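Local coordinates for protein uncharacterized HTH-type transcriptional regulator YybR (Bacillus subtilis, PDB 4A5N) that probably binds DNA as a MarR-like, HxlR-family winged helix-turn-helix transcriptional regulator that serves as a redox-responsive activator, at residues 27-31 against 60-64; 32-36 against 85-91. The protein carries 1 engineered substitution. One frame throughout, in Å; residues are numbered along the deposited sequence.

Interaction 1 (27-31 against 60-64)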
loop_
_atom_site.group_PDB
_atom_site.type_symbol
_atom_site.label_atom_id
_atom_site.label_comp_id
_atom_site.label_asym_id
_atom_site.label_seq_id
_atom_site.Cartn_x
_atom_site.Cartn_y
_atom_site.Cartn_z
ATOM N N TRP B 27 -4.853 -8.026 -3.150
ATOM C CA TRP B 27 -4.778 -9.348 -2.568
ATOM C C TRP B 27 -3.545 -9.622 -1.757
ATOM O O TRP B 27 -3.582 -10.424 -0.855
ATOM C CB TRP B 27 -4.818 -10.375 -3.680
ATOM C CG TRP B 27 -5.946 -10.199 -4.663
ATOM C CD1 TRP B 27 -5.866 -9.746 -5.965
ATOM C CD2 TRP B 27 -7.356 -10.484 -4.435
ATOM N NE1 TRP B 27 -7.114 -9.743 -6.562
ATOM C CE2 TRP B 27 -8.049 -10.177 -5.685
ATOM C CE3 TRP B 27 -8.090 -10.953 -3.357
ATOM C CZ2 TRP B 27 -9.410 -10.325 -5.817
ATOM C CZ3 TRP B 27 -9.463 -11.114 -3.508
ATOM C CH2 TRP B 27 -10.108 -10.801 -4.708
ATOM N N LYS B 28 -2.432 -9.011 -2.086
ATOM C CA LYS B 28 -1.178 -9.467 -1.455
ATOM C C LYS B 28 -1.170 -9.254 0.049
ATOM O O LYS B 28 -0.586 -10.046 0.792
ATOM C CB LYS B 28 0.030 -8.808 -2.122
ATOM C CG LYS B 28 0.433 -9.415 -3.460
ATOM C CD LYS B 28 1.429 -8.541 -4.185
ATOM C CE LYS B 28 1.628 -8.955 -5.614
ATOM N NZ LYS B 28 2.714 -8.147 -6.199
ATOM N N GLY B 29 -1.735 -8.145 0.509
ATOM C CA GLY B 29 -1.804 -7.857 1.946
ATOM C C GLY B 29 -2.509 -8.933 2.753
ATOM O O GLY B 29 -2.066 -9.306 3.849
ATOM N N ILE B 30 -3.633 -9.411 2.210
ATOM C CA ILE B 30 -4.435 -10.450 2.823
ATOM C C ILE B 30 -3.644 -11.742 2.848
ATOM O O ILE B 30 -3.561 -12.390 3.891
ATOM C CB ILE B 30 -5.743 -10.713 2.021
ATOM C CG1 ILE B 30 -6.644 -9.488 1.989
ATOM C CG2 ILE B 30 -6.560 -11.876 2.607
ATOM C CD1 ILE B 30 -7.785 -9.610 0.995
ATOM N N LEU B 31 -3.050 -12.095 1.700
ATOM C CA LEU B 31 -2.282 -13.339 1.543
ATOM C C LEU B 31 -1.140 -13.355 2.568
ATOM O O LEU B 31 -0.990 -14.297 3.324
ATOM C CB LEU B 31 -1.715 -13.476 0.133
ATOM C CG LEU B 31 -2.818 -13.634 -0.928
ATOM C CD1 LEU B 31 -2.203 -13.767 -2.319
ATOM C CD2 LEU B 31 -3.693 -14.808 -0.537
ATOM N N GLN B 60 -0.771 -13.778 -8.068
ATOM C CA GLN B 60 -0.359 -12.972 -6.908
ATOM C C GLN B 60 0.714 -13.690 -6.098
ATOM O O GLN B 60 1.696 -13.070 -5.635
ATOM C CB GLN B 60 -1.555 -12.627 -5.987
ATOM C CG GLN B 60 -2.623 -11.738 -6.621
ATOM C CD GLN B 60 -2.116 -10.348 -6.946
ATOM O OE1 GLN B 60 -1.752 -9.578 -6.061
ATOM N NE2 GLN B 60 -2.031 -10.048 -8.220
ATOM N N LEU B 61 0.534 -14.994 -5.904
ATOM C CA LEU B 61 1.524 -15.768 -5.134
ATOM C C LEU B 61 2.871 -15.880 -5.890
ATOM O O LEU B 61 3.911 -15.854 -5.266
ATOM C CB LEU B 61 0.972 -17.161 -4.750
ATOM C CG LEU B 61 -0.114 -17.223 -3.670
ATOM C CD1 LEU B 61 -0.855 -18.569 -3.697
ATOM C CD2 LEU B 61 0.456 -16.937 -2.274
ATOM N N ARG B 62 2.832 -16.011 -7.215
ATOM C CA ARG B 62 4.051 -16.079 -8.043
ATOM C C ARG B 62 4.837 -14.771 -7.945
ATOM O O ARG B 62 6.079 -14.773 -7.865
ATOM C CB ARG B 62 3.725 -16.386 -9.535
ATOM C CG ARG B 62 3.605 -17.869 -9.872
ATOM C CD ARG B 62 3.477 -18.093 -11.381
ATOM N NE ARG B 62 3.732 -19.487 -11.776
ATOM C CZ ARG B 62 4.742 -19.908 -12.552
ATOM N NH1 ARG B 62 5.634 -19.058 -13.079
ATOM N NH2 ARG B 62 4.861 -21.209 -12.821
ATOM N N GLU B 63 4.128 -13.648 -7.944
ATOM C CA GLU B 63 4.796 -12.356 -7.824
ATOM C C GLU B 63 5.440 -12.169 -6.458
ATOM O O GLU B 63 6.566 -11.724 -6.373
ATOM C CB GLU B 63 3.840 -11.202 -8.081
ATOM C CG GLU B 63 3.210 -11.254 -9.451
ATOM C CD GLU B 63 2.442 -10.009 -9.770
ATOM O OE1 GLU B 63 2.300 -9.168 -8.866
ATOM O OE2 GLU B 63 1.969 -9.882 -10.938
ATOM N N LEU B 64 4.731 -12.505 -5.385
ATOM C CA LEU B 64 5.343 -12.496 -4.010
ATOM C C LEU B 64 6.573 -13.390 -3.899
ATOM O O LEU B 64 7.626 -13.028 -3.274
ATOM C CB LEU B 64 4.301 -12.951 -2.998
ATOM C CG LEU B 64 3.315 -11.853 -2.597
ATOM C CD1 LEU B 64 2.141 -12.472 -1.838
ATOM C CD2 LEU B 64 3.990 -10.763 -1.771
#
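The salt bridge from K28 NZ to E63 OE1, 2.9 Å long, is the charged link between segments 27-31 and 60-64, which lie on helices 28-35 and 54-66. Helix 54-66 is probably the second, recognition helix of the helix-turn-helix unit in this winged-helix fold, with helix 42-48 the first. The ammonium meets OE1 almost head-on, nearly along the C-O bond of the carboxylate. K28 gets there with its chain extended beyond CG (chi2 168°), running across Q60 at about a right angle and antiparallel past L64. The methylenes pack alongside: K28 CG lies 3.4 Å from Q60 OE1 and 3.9 Å from L64 CD1. Shortening K28 to an alanine would probably leave E63 without this mate and uncover the side of L64 that the methylenes now pack against.

Q60 bends at chi2 (-66°), which carries its amide out between K28 and the indole of W27. Ring and amide planes stand 61° apart, so the two groups are not stacked; Q60 CG and the amide carbon CD both come to 3.9 Å from W27 CD1, CG obliquely to the ring. The apolar side centres on L31, with L61 and L64; L31 also touches F45 of helix 42-48 and so joins all three helices. L31 CD1 touches Q60 CB at 3.9 Å and L61 CD2 at 4.1 Å.

Interaction 2 (32-36 against 85-91)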
loop_
_atom_site.group_PDB
_atom_site.type_symbol
_atom_site.label_atom_id
_atom_site.label_comp_id
_atom_site.label_asym_id
_atom_site.label_seq_id
_atom_site.Cartn_x
_atom_site.Cartn_y
_atom_site.Cartn_z
ATOM N N PHE B 32 -0.391 -12.255 2.579
ATOM C CA PHE B 32 0.687 -12.033 3.505
ATOM C C PHE B 32 0.259 -12.192 4.954
ATOM O O PHE B 32 0.897 -12.937 5.733
ATOM C CB PHE B 32 1.284 -10.630 3.274
ATOM C CG PHE B 32 2.511 -10.355 4.106
ATOM C CD1 PHE B 32 2.408 -10.166 5.477
ATOM C CD2 PHE B 32 3.750 -10.316 3.513
ATOM C CE1 PHE B 32 3.545 -9.927 6.236
ATOM C CE2 PHE B 32 4.913 -10.120 4.271
ATOM C CZ PHE B 32 4.791 -9.894 5.623
ATOM N N TYR B 33 -0.796 -11.480 5.344
ATOM C CA TYR B 33 -1.284 -11.513 6.707
ATOM C C TYR B 33 -1.540 -12.936 7.197
ATOM O O TYR B 33 -1.136 -13.291 8.311
ATOM C CB TYR B 33 -2.538 -10.645 6.906
ATOM C CG TYR B 33 -3.060 -10.711 8.309
ATOM C CD1 TYR B 33 -2.468 -9.979 9.337
ATOM C CD2 TYR B 33 -4.117 -11.547 8.631
ATOM C CE1 TYR B 33 -2.945 -10.066 10.655
ATOM C CE2 TYR B 33 -4.589 -11.643 9.931
ATOM C CZ TYR B 33 -4.009 -10.903 10.933
ATOM O OH TYR B 33 -4.520 -11.041 12.203
ATOM N N HIS B 34 -2.140 -13.746 6.336
ATOM C CA HIS B 34 -2.535 -15.092 6.692
ATOM C C HIS B 34 -1.363 -16.058 6.742
ATOM O O HIS B 34 -1.457 -17.119 7.328
ATOM C CB HIS B 34 -3.693 -15.540 5.798
ATOM C CG HIS B 34 -5.032 -14.897 6.191
ATOM N ND1 HIS B 34 -5.887 -15.475 7.075
ATOM C CD2 HIS B 34 -5.631 -13.683 5.811
ATOM C CE1 HIS B 34 -6.944 -14.664 7.269
ATOM N NE2 HIS B 34 -6.788 -13.573 6.497
ATOM N N MET B 35 -0.223 -15.657 6.213
ATOM C CA MET B 35 0.984 -16.460 6.399
ATOM C C MET B 35 1.784 -16.065 7.628
ATOM O O MET B 35 2.764 -16.755 7.950
ATOM C CB MET B 35 1.875 -16.427 5.179
ATOM C CG MET B 35 1.347 -17.248 4.001
ATOM S SD MET B 35 2.341 -17.136 2.485
ATOM C CE MET B 35 1.635 -15.643 1.763
ATOM N N ILE B 36 1.393 -14.990 8.309
ATOM C CA ILE B 36 2.136 -14.528 9.499
ATOM C C ILE B 36 2.186 -15.646 10.562
ATOM O O ILE B 36 3.233 -15.889 11.178
ATOM C CB ILE B 36 1.523 -13.224 10.073
ATOM C CG1 ILE B 36 1.826 -12.008 9.188
ATOM C CG2 ILE B 36 2.015 -12.947 11.490
ATOM C CD1 ILE B 36 1.247 -10.727 9.718
ATOM N N SER B 85 4.802 -19.883 2.382
ATOM C CA SER B 85 5.189 -19.293 3.651
ATOM C C SER B 85 5.933 -18.014 3.421
ATOM O O SER B 85 6.371 -17.731 2.269
ATOM C CB SER B 85 6.069 -20.273 4.401
ATOM O OG SER B 85 7.138 -20.731 3.583
ATOM N N LEU B 86 6.128 -17.249 4.498
ATOM C CA LEU B 86 6.921 -16.049 4.421
ATOM C C LEU B 86 8.382 -16.446 4.534
ATOM O O LEU B 86 8.755 -17.270 5.317
ATOM C CB LEU B 86 6.564 -15.045 5.513
ATOM C CG LEU B 86 5.152 -14.502 5.610
ATOM C CD1 LEU B 86 5.064 -13.524 6.778
ATOM C CD2 LEU B 86 4.781 -13.838 4.273
ATOM N N THR B 87 9.204 -15.838 3.722
ATOM C CA THR B 87 10.639 -15.963 3.846
ATOM C C THR B 87 11.063 -15.042 4.990
ATOM O O THR B 87 10.297 -14.154 5.406
ATOM C CB THR B 87 11.318 -15.511 2.544
ATOM O OG1 THR B 87 11.048 -14.122 2.307
ATOM C CG2 THR B 87 10.831 -16.359 1.345
ATOM N N GLU B 88 12.279 -15.210 5.477
ATOM C CA GLU B 88 12.846 -14.261 6.410
ATOM C C GLU B 88 12.822 -12.814 5.872
ATOM O O GLU B 88 12.526 -11.891 6.601
ATOM C CB GLU B 88 14.269 -14.687 6.827
ATOM C CG GLU B 88 14.261 -15.914 7.740
ATOM C CD GLU B 88 13.192 -15.845 8.852
ATOM O OE1 GLU B 88 13.252 -14.922 9.712
ATOM O OE2 GLU B 88 12.258 -16.699 8.851
ATOM N N PHE B 89 13.099 -12.632 4.592
ATOM C CA PHE B 89 13.036 -11.331 3.970
ATOM C C PHE B 89 11.580 -10.817 4.005
ATOM O O PHE B 89 11.281 -9.689 4.426
ATOM C CB PHE B 89 13.497 -11.468 2.536
ATOM C CG PHE B 89 13.528 -10.184 1.785
ATOM C CD1 PHE B 89 14.219 -9.079 2.284
ATOM C CD2 PHE B 89 12.870 -10.062 0.569
ATOM C CE1 PHE B 89 14.250 -7.879 1.582
ATOM C CE2 PHE B 89 12.914 -8.867 -0.138
ATOM C CZ PHE B 89 13.600 -7.777 0.360
ATOM N N GLY B 90 10.671 -11.681 3.597
ATOM C CA GLY B 90 9.232 -11.410 3.759
ATOM C C GLY B 90 8.790 -10.886 5.126
ATOM O O GLY B 90 8.012 -9.935 5.202
ATOM N N ARG B 91 9.237 -11.546 6.193
ATOM C CA ARG B 91 8.917 -11.200 7.569
ATOM C C ARG B 91 9.354 -9.785 7.937
ATOM O O ARG B 91 8.816 -9.226 8.888
ATOM C CB ARG B 91 9.593 -12.178 8.549
ATOM C CG ARG B 91 9.146 -13.624 8.467
ATOM C CD ARG B 91 8.143 -13.925 9.548
ATOM N NE ARG B 91 7.557 -15.267 9.475
ATOM C CZ ARG B 91 6.370 -15.546 10.006
ATOM N NH1 ARG B 91 5.717 -14.600 10.676
ATOM N NH2 ARG B 91 5.861 -16.753 9.933
HETATM O O HOH W 1 4.618 -18.274 6.842
#
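The F32 ring and the R91 guanidinium each present a face to L86. L86 CD2 stands over one face of the F32 ring, 3.9 Å from its centroid and 21° off the normal, a CH-pi contact. L86 CD1 touches the CE1 and CZ side of the same ring and also lies over one face of the guanidinium, shifted toward its rim. At the edge of the F32 ring, in its plane, comes the carbonyl of G90, with 3.2 Å between F32 CE2 and G90 O. The ring reaches this position because its CG is turned anti to the backbone N (chi1 -174°).

The edge of the guanidinium holds I36 O, gripped end-on by two nitrogens. R91 NH1 donates at 2.8 Å to I36 O with an N-H...O angle of 150°, lying in the carbonyl plane on a lone pair; R91 NH2, 3.0 Å from I36 O, approaches from above that plane. This pair of bonds should fix the rotation of the guanidinium, and E94 adds a salt bridge to NH1. One residue back, a water links the backbones: it donates to M35 O at 2.6 Å and accepts from L86 N at 3.0 Å. M35 CB packs 3.8 Å from L86 CG.

The contact thus ties the C-terminal part of helix 28-35 to the exit of wing strand 81-86 and the short, weakly bonded helix 88-91, where the side-chain OG1 of the N-cap T87 accepts from G90 N. V97 and L98 of helix 94-115 touch F32 and I36 respectively, while M35 meets V70 of the partner strand and F45 of helix 42-48.

In the fold
Both interactions use helix 28-35, taken in succession: its first turn packs on helix 54-66 in interaction 1, its C-terminal part on strand 81-86 and helix 88-91 in interaction 2. Their centres are about 10 Å apart, and each is partly buried, with the centre of interaction 1 nearer the centre of the chain (about 4 Å against 8 Å). The chemistry differs too. In 27-31 with 60-64, side chain meets side chain, a charge pair beside leucine packing within the helical part. In 32-36 with 85-91, the polar links run to backbone groups, two carbonyls and, through water, the L86 N-H, around an aliphatic-aromatic centre. F45 touches both L31 and M35, so helix 42-48 borders each contact.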